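Local coordinates for lipid-transfer protein (Thermomonospora curvata, PDB 6OK1) that probably acts as a lipid-transfer protein of the thiolase superfamily, with the two-domain thiolase-like fold, at residues 265-278 and 300-313. Numbering follows the deposited sequence. Where two conformers were deposited one is given.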
loop_
_atom_site.group_PDB
_atom_site.type_symbol
_atom_site.label_atom_id
_atom_site.label_comp_id
_atom_site.label_asym_id
_atom_site.label_seq_id
_atom_site.Cartn_x
_atom_site.Cartn_y
_atom_site.Cartn_z
ATOM N N THR A 265 -9.676 25.965 7.015
ATOM C CA THR A 265 -10.411 26.360 5.826
ATOM C C THR A 265 -9.585 26.290 4.555
ATOM O O THR A 265 -10.156 26.359 3.466
ATOM C CB THR A 265 -10.935 27.777 5.974
ATOM O OG1 THR A 265 -9.856 28.622 6.344
ATOM C CG2 THR A 265 -12.026 27.813 7.042
ATOM N N GLY A 266 -8.274 26.159 4.662
ATOM C CA GLY A 266 -7.436 25.899 3.518
ATOM C C GLY A 266 -7.199 24.409 3.360
ATOM O O GLY A 266 -7.917 23.574 3.918
ATOM N N ILE A 267 -6.185 24.076 2.570
ATOM C CA ILE A 267 -5.739 22.687 2.431
ATOM C C ILE A 267 -4.220 22.747 2.419
ATOM O O ILE A 267 -3.611 22.730 1.346
ATOM C CB ILE A 267 -6.249 22.005 1.157
ATOM C CG1 ILE A 267 -7.754 22.191 0.950
ATOM C CG2 ILE A 267 -5.914 20.514 1.224
ATOM C CD1 ILE A 267 -8.198 21.779 -0.427
ATOM N N PRO A 268 -3.582 22.844 3.584
ATOM C CA PRO A 268 -2.129 23.075 3.611
ATOM C C PRO A 268 -1.352 22.026 2.854
ATOM O O PRO A 268 -0.308 22.325 2.256
ATOM C CB PRO A 268 -1.805 23.028 5.105
ATOM C CG PRO A 268 -3.088 23.272 5.803
ATOM C CD PRO A 268 -4.191 22.856 4.924
ATOM N N GLU A 269 -1.833 20.786 2.875
ATOM C CA GLU A 269 -1.119 19.734 2.170
ATOM C C GLU A 269 -1.179 19.930 0.658
ATOM O O GLU A 269 -0.242 19.534 -0.053
ATOM C CB GLU A 269 -1.667 18.363 2.607
ATOM C CG GLU A 269 -3.158 18.113 2.359
ATOM C CD GLU A 269 -4.101 18.549 3.476
ATOM O OE1 GLU A 269 -3.759 19.461 4.268
ATOM O OE2 GLU A 269 -5.225 17.954 3.589
ATOM N N MET A 270 -2.231 20.576 0.140
ATOM C CA MET A 270 -2.248 20.910 -1.278
ATOM C C MET A 270 -1.362 22.111 -1.570
ATOM O O MET A 270 -0.757 22.172 -2.644
ATOM C CB MET A 270 -3.684 21.187 -1.764
ATOM C CG MET A 270 -3.830 21.230 -3.292
ATOM S SD MET A 270 -3.483 19.606 -4.031
ATOM C CE MET A 270 -4.979 18.690 -3.609
ATOM N N GLY A 271 -1.251 23.053 -0.637
ATOM C CA GLY A 271 -0.265 24.109 -0.795
ATOM C C GLY A 271 1.142 23.556 -0.914
ATOM O O GLY A 271 1.948 24.045 -1.715
ATOM N N LEU A 272 1.447 22.516 -0.135
ATOM C CA LEU A 272 2.769 21.902 -0.165
ATOM C C LEU A 272 3.008 21.187 -1.486
ATOM O O LEU A 272 4.109 21.253 -2.045
ATOM C CB LEU A 272 2.888 20.936 1.017
ATOM C CG LEU A 272 4.106 20.042 1.076
ATOM C CD1 LEU A 272 5.327 20.899 1.188
ATOM C CD2 LEU A 272 3.962 19.159 2.321
ATOM N N VAL A 273 1.993 20.476 -1.996
ATOM C CA VAL A 273 2.070 19.939 -3.358
ATOM C C VAL A 273 2.373 21.040 -4.357
ATOM O O VAL A 273 3.288 20.924 -5.180
ATOM C CB VAL A 273 0.754 19.231 -3.719
ATOM C CG1 VAL A 273 0.635 19.002 -5.205
ATOM C CG2 VAL A 273 0.678 17.911 -2.951
ATOM N N GLY A 274 1.607 22.123 -4.310
ATOM C CA GLY A 274 1.777 23.164 -5.319
ATOM C C GLY A 274 3.156 23.798 -5.285
ATOM O O GLY A 274 3.748 24.083 -6.334
ATOM N N GLN A 275 3.677 24.055 -4.084
ATOM C CA GLN A 275 5.008 24.640 -3.964
ATOM C C GLN A 275 6.046 23.785 -4.681
ATOM O O GLN A 275 6.917 24.310 -5.398
ATOM C CB GLN A 275 5.375 24.800 -2.490
ATOM C CG GLN A 275 4.551 25.844 -1.774
ATOM C CD GLN A 275 4.618 25.714 -0.257
ATOM O OE1 GLN A 275 5.465 24.995 0.288
ATOM N NE2 GLN A 275 3.714 26.407 0.431
ATOM N N GLN A 276 5.957 22.462 -4.514
ATOM C CA GLN A 276 6.891 21.565 -5.167
ATOM C C GLN A 276 6.681 21.555 -6.674
ATOM O O GLN A 276 7.654 21.521 -7.438
ATOM C CB GLN A 276 6.745 20.152 -4.602
ATOM C CG GLN A 276 7.151 20.039 -3.184
ATOM C CD GLN A 276 6.742 18.703 -2.631
ATOM O OE1 GLN A 276 7.459 17.724 -2.784
ATOM N NE2 GLN A 276 5.559 18.642 -2.043
ATOM N N LEU A 277 5.421 21.526 -7.122
ATOM C CA LEU A 277 5.148 21.505 -8.559
ATOM C C LEU A 277 5.750 22.714 -9.238
ATOM O O LEU A 277 6.339 22.599 -10.319
ATOM C CB LEU A 277 3.663 21.490 -8.837
ATOM C CG LEU A 277 2.921 20.270 -8.328
ATOM C CD1 LEU A 277 1.424 20.423 -8.614
ATOM C CD2 LEU A 277 3.472 19.032 -9.005
ATOM N N TYR A 278 5.561 23.891 -8.657
ATOM C CA TYR A 278 6.105 25.099 -9.280
ATOM C C TYR A 278 7.629 25.130 -9.209
ATOM O O TYR A 278 8.295 25.565 -10.163
ATOM C CB TYR A 278 5.508 26.337 -8.619
ATOM C CG TYR A 278 4.039 26.489 -8.863
ATOM C CD1 TYR A 278 3.510 26.379 -10.148
ATOM C CD2 TYR A 278 3.163 26.710 -7.805
ATOM C CE1 TYR A 278 2.164 26.495 -10.381
ATOM C CE2 TYR A 278 1.798 26.838 -8.033
ATOM C CZ TYR A 278 1.310 26.732 -9.326
ATOM O OH TYR A 278 -0.028 26.848 -9.591
ATOM N N LEU A 300 -14.303 21.881 -1.794
ATOM C CA LEU A 300 -12.865 22.001 -1.633
ATOM C C LEU A 300 -12.175 22.413 -2.921
ATOM O O LEU A 300 -10.960 22.595 -2.922
ATOM C CB LEU A 300 -12.268 20.688 -1.109
ATOM C CG LEU A 300 -12.810 20.251 0.264
ATOM C CD1 LEU A 300 -12.179 18.945 0.762
ATOM C CD2 LEU A 300 -12.613 21.330 1.301
ATOM N N VAL A 301 -12.923 22.591 -4.007
ATOM C CA VAL A 301 -12.317 23.192 -5.193
ATOM C C VAL A 301 -11.892 24.618 -4.903
ATOM O O VAL A 301 -10.883 25.090 -5.443
ATOM C CB VAL A 301 -13.287 23.109 -6.379
ATOM C CG1 VAL A 301 -12.755 23.917 -7.588
ATOM C CG2 VAL A 301 -13.492 21.650 -6.782
ATOM N N LEU A 302 -12.641 25.339 -4.045
ATOM C CA LEU A 302 -12.345 26.736 -3.806
ATOM C C LEU A 302 -10.998 26.909 -3.089
ATOM O O LEU A 302 -10.152 27.640 -3.591
ATOM C CB LEU A 302 -13.498 27.413 -3.056
ATOM C CG LEU A 302 -14.659 27.909 -3.932
ATOM C CD1 LEU A 302 -15.441 26.744 -4.514
ATOM C CD2 LEU A 302 -15.630 28.783 -3.150
ATOM N N PRO A 303 -10.775 26.256 -1.946
ATOM C CA PRO A 303 -9.437 26.397 -1.334
ATOM C C PRO A 303 -8.315 25.826 -2.187
ATOM O O PRO A 303 -7.177 26.289 -2.063
ATOM C CB PRO A 303 -9.587 25.659 0.008
ATOM C CG PRO A 303 -10.815 24.758 -0.167
ATOM C CD PRO A 303 -11.717 25.550 -1.077
ATOM N N GLN A 304 -8.587 24.854 -3.064
ATOM C CA GLN A 304 -7.545 24.389 -3.967
ATOM C C GLN A 304 -7.032 25.533 -4.830
ATOM O O GLN A 304 -5.821 25.702 -4.999
ATOM C CB GLN A 304 -8.059 23.272 -4.857
ATOM C CG GLN A 304 -8.135 21.925 -4.188
ATOM C CD GLN A 304 -8.510 20.886 -5.194
ATOM O OE1 GLN A 304 -7.685 20.467 -6.014
ATOM N NE2 GLN A 304 -9.777 20.521 -5.198
ATOM N N LEU A 305 -7.943 26.333 -5.383
ATOM C CA LEU A 305 -7.511 27.456 -6.218
ATOM C C LEU A 305 -6.623 28.412 -5.435
ATOM O O LEU A 305 -5.640 28.963 -5.964
ATOM C CB LEU A 305 -8.738 28.182 -6.779
ATOM C CG LEU A 305 -9.537 27.405 -7.834
ATOM C CD1 LEU A 305 -10.950 27.967 -7.968
ATOM C CD2 LEU A 305 -8.791 27.424 -9.191
ATOM N N GLU A 306 -6.951 28.614 -4.171
ATOM C CA GLU A 306 -6.185 29.516 -3.326
ATOM C C GLU A 306 -4.835 28.921 -2.944
ATOM O O GLU A 306 -3.805 29.613 -2.998
ATOM C CB GLU A 306 -7.027 29.864 -2.109
ATOM C CG GLU A 306 -8.333 30.519 -2.531
ATOM C CD GLU A 306 -9.334 30.669 -1.408
ATOM O OE1 GLU A 306 -8.950 30.444 -0.248
ATOM O OE2 GLU A 306 -10.487 31.061 -1.674
ATOM N N GLU A 307 -4.812 27.639 -2.578
ATOM C CA GLU A 307 -3.559 26.984 -2.228
ATOM C C GLU A 307 -2.582 26.984 -3.389
ATOM O O GLU A 307 -1.364 27.045 -3.167
ATOM C CB GLU A 307 -3.821 25.546 -1.784
ATOM C CG GLU A 307 -4.525 25.430 -0.423
ATOM C CD GLU A 307 -3.678 25.876 0.754
ATOM O OE1 GLU A 307 -2.448 26.087 0.594
ATOM O OE2 GLU A 307 -4.243 26.051 1.856
ATOM N N LEU A 308 -3.084 26.855 -4.606
ATOM C CA LEU A 308 -2.242 26.754 -5.794
ATOM C C LEU A 308 -1.905 28.115 -6.398
ATOM O O LEU A 308 -1.228 28.169 -7.430
ATOM C CB LEU A 308 -2.928 25.862 -6.836
ATOM C CG LEU A 308 -3.183 24.418 -6.357
ATOM C CD1 LEU A 308 -4.110 23.695 -7.329
ATOM C CD2 LEU A 308 -1.897 23.654 -6.181
ATOM N N GLY A 309 -2.350 29.205 -5.776
ATOM C CA GLY A 309 -1.925 30.531 -6.165
ATOM C C GLY A 309 -2.684 31.169 -7.314
ATOM O O GLY A 309 -2.202 32.170 -7.874
ATOM N N PHE A 310 -3.838 30.634 -7.701
ATOM C CA PHE A 310 -4.602 31.222 -8.798
ATOM C C PHE A 310 -5.434 32.422 -8.371
ATOM O O PHE A 310 -5.847 33.212 -9.230
ATOM C CB PHE A 310 -5.505 30.170 -9.432
ATOM C CG PHE A 310 -4.753 29.077 -10.097
ATOM C CD1 PHE A 310 -3.995 29.332 -11.236
ATOM C CD2 PHE A 310 -4.784 27.793 -9.593
ATOM C CE1 PHE A 310 -3.283 28.315 -11.852
ATOM C CE2 PHE A 310 -4.064 26.768 -10.206
ATOM C CZ PHE A 310 -3.311 27.034 -11.333
ATOM N N CYS A 311 -5.691 32.578 -7.077
ATOM C CA CYS A 311 -6.380 33.750 -6.548
ATOM C C CYS A 311 -5.986 33.880 -5.080
ATOM O O CYS A 311 -5.336 32.995 -4.518
ATOM C CB CYS A 311 -7.887 33.619 -6.725
ATOM S SG CYS A 311 -8.533 32.169 -5.839
ATOM N N ALA A 312 -6.393 34.987 -4.462
ATOM C CA ALA A 312 -6.073 35.272 -3.072
ATOM C C ALA A 312 -6.912 34.418 -2.120
ATOM O O ALA A 312 -7.980 33.912 -2.479
ATOM C CB ALA A 312 -6.315 36.755 -2.764
ATOM N N ARG A 313 -6.419 34.271 -0.885
ATOM C CA ARG A 313 -7.172 33.568 0.155
ATOM C C ARG A 313 -8.575 34.140 0.286
ATOM O O ARG A 313 -8.756 35.359 0.386
ATOM C CB ARG A 313 -6.466 33.686 1.506
ATOM C CG ARG A 313 -5.195 32.968 1.625
ATOM C CD ARG A 313 -5.457 31.504 1.742
ATOM N NE ARG A 313 -4.206 30.791 1.769
ATOM C CZ ARG A 313 -4.118 29.481 1.691
ATOM N NH1 ARG A 313 -5.229 28.748 1.585
ATOM N NH2 ARG A 313 -2.919 28.927 1.719
HETATM O O HOH W 1 1.188 26.114 -3.759
#
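Glu307 reaches from the last turn of helix 301-307 to the start of helix 268-278, where its OE2 accepts a hydrogen bond from N of Ile267, the N-cap residue, at 2.9 Å (N-H...O angle 151°). The side chain of Glu307 bends at chi2 (-68°), which lays the carboxylate against the backbone of Gly266, Ile267 and Gly271. Arg313 grips the same group end-on: NH1 lies 2.9 Å from OE2 of Glu307 in a salt bridge, and NH2 bonds to OE1. Ile267 N and Arg313 NH1 approach OE2 from opposite faces of the carboxylate, so the group is held between backbone and guanidinium, and the positive charge probably helps keep it ionised.

Two more polar links lie farther along. Tyr278 OH donates to Leu308 O at 2.8 Å, in the carbonyl plane, just where Gly309 ends the short helix in a Schellman motif; CZ of Phe310 also touches this hydroxyl. Between these ends water 1 donates to both Gly271 O and Glu307 O, joining the two backbones.

Apolar packing fills in the rest. CD1 of Ile267 lies 3.8 Å from CG of Gln304 and also meets CG of Pro303. CD2 of Leu308 rests on CA of Gly274 at 3.8 Å, with CG of Met270 alongside. Gly271 and Gly274 permit this closeness: the CA atoms of Gly271 and Glu307 are 4.6 Å apart. The axes of segments 268-278 and 301-307 approach to 8.9 Å and cross at -40°.

Both helices belong to the C-terminal thiolase-like half. Met270 and Leu308 pack against Thr375 of strand 371-375; the Thr375 hydroxyl is also hydrogen-bonded to Gln304 OE1. Met270 further touches Thr382 of strand 382-388, and Pro303 meets Tyr159 of helix 148-163.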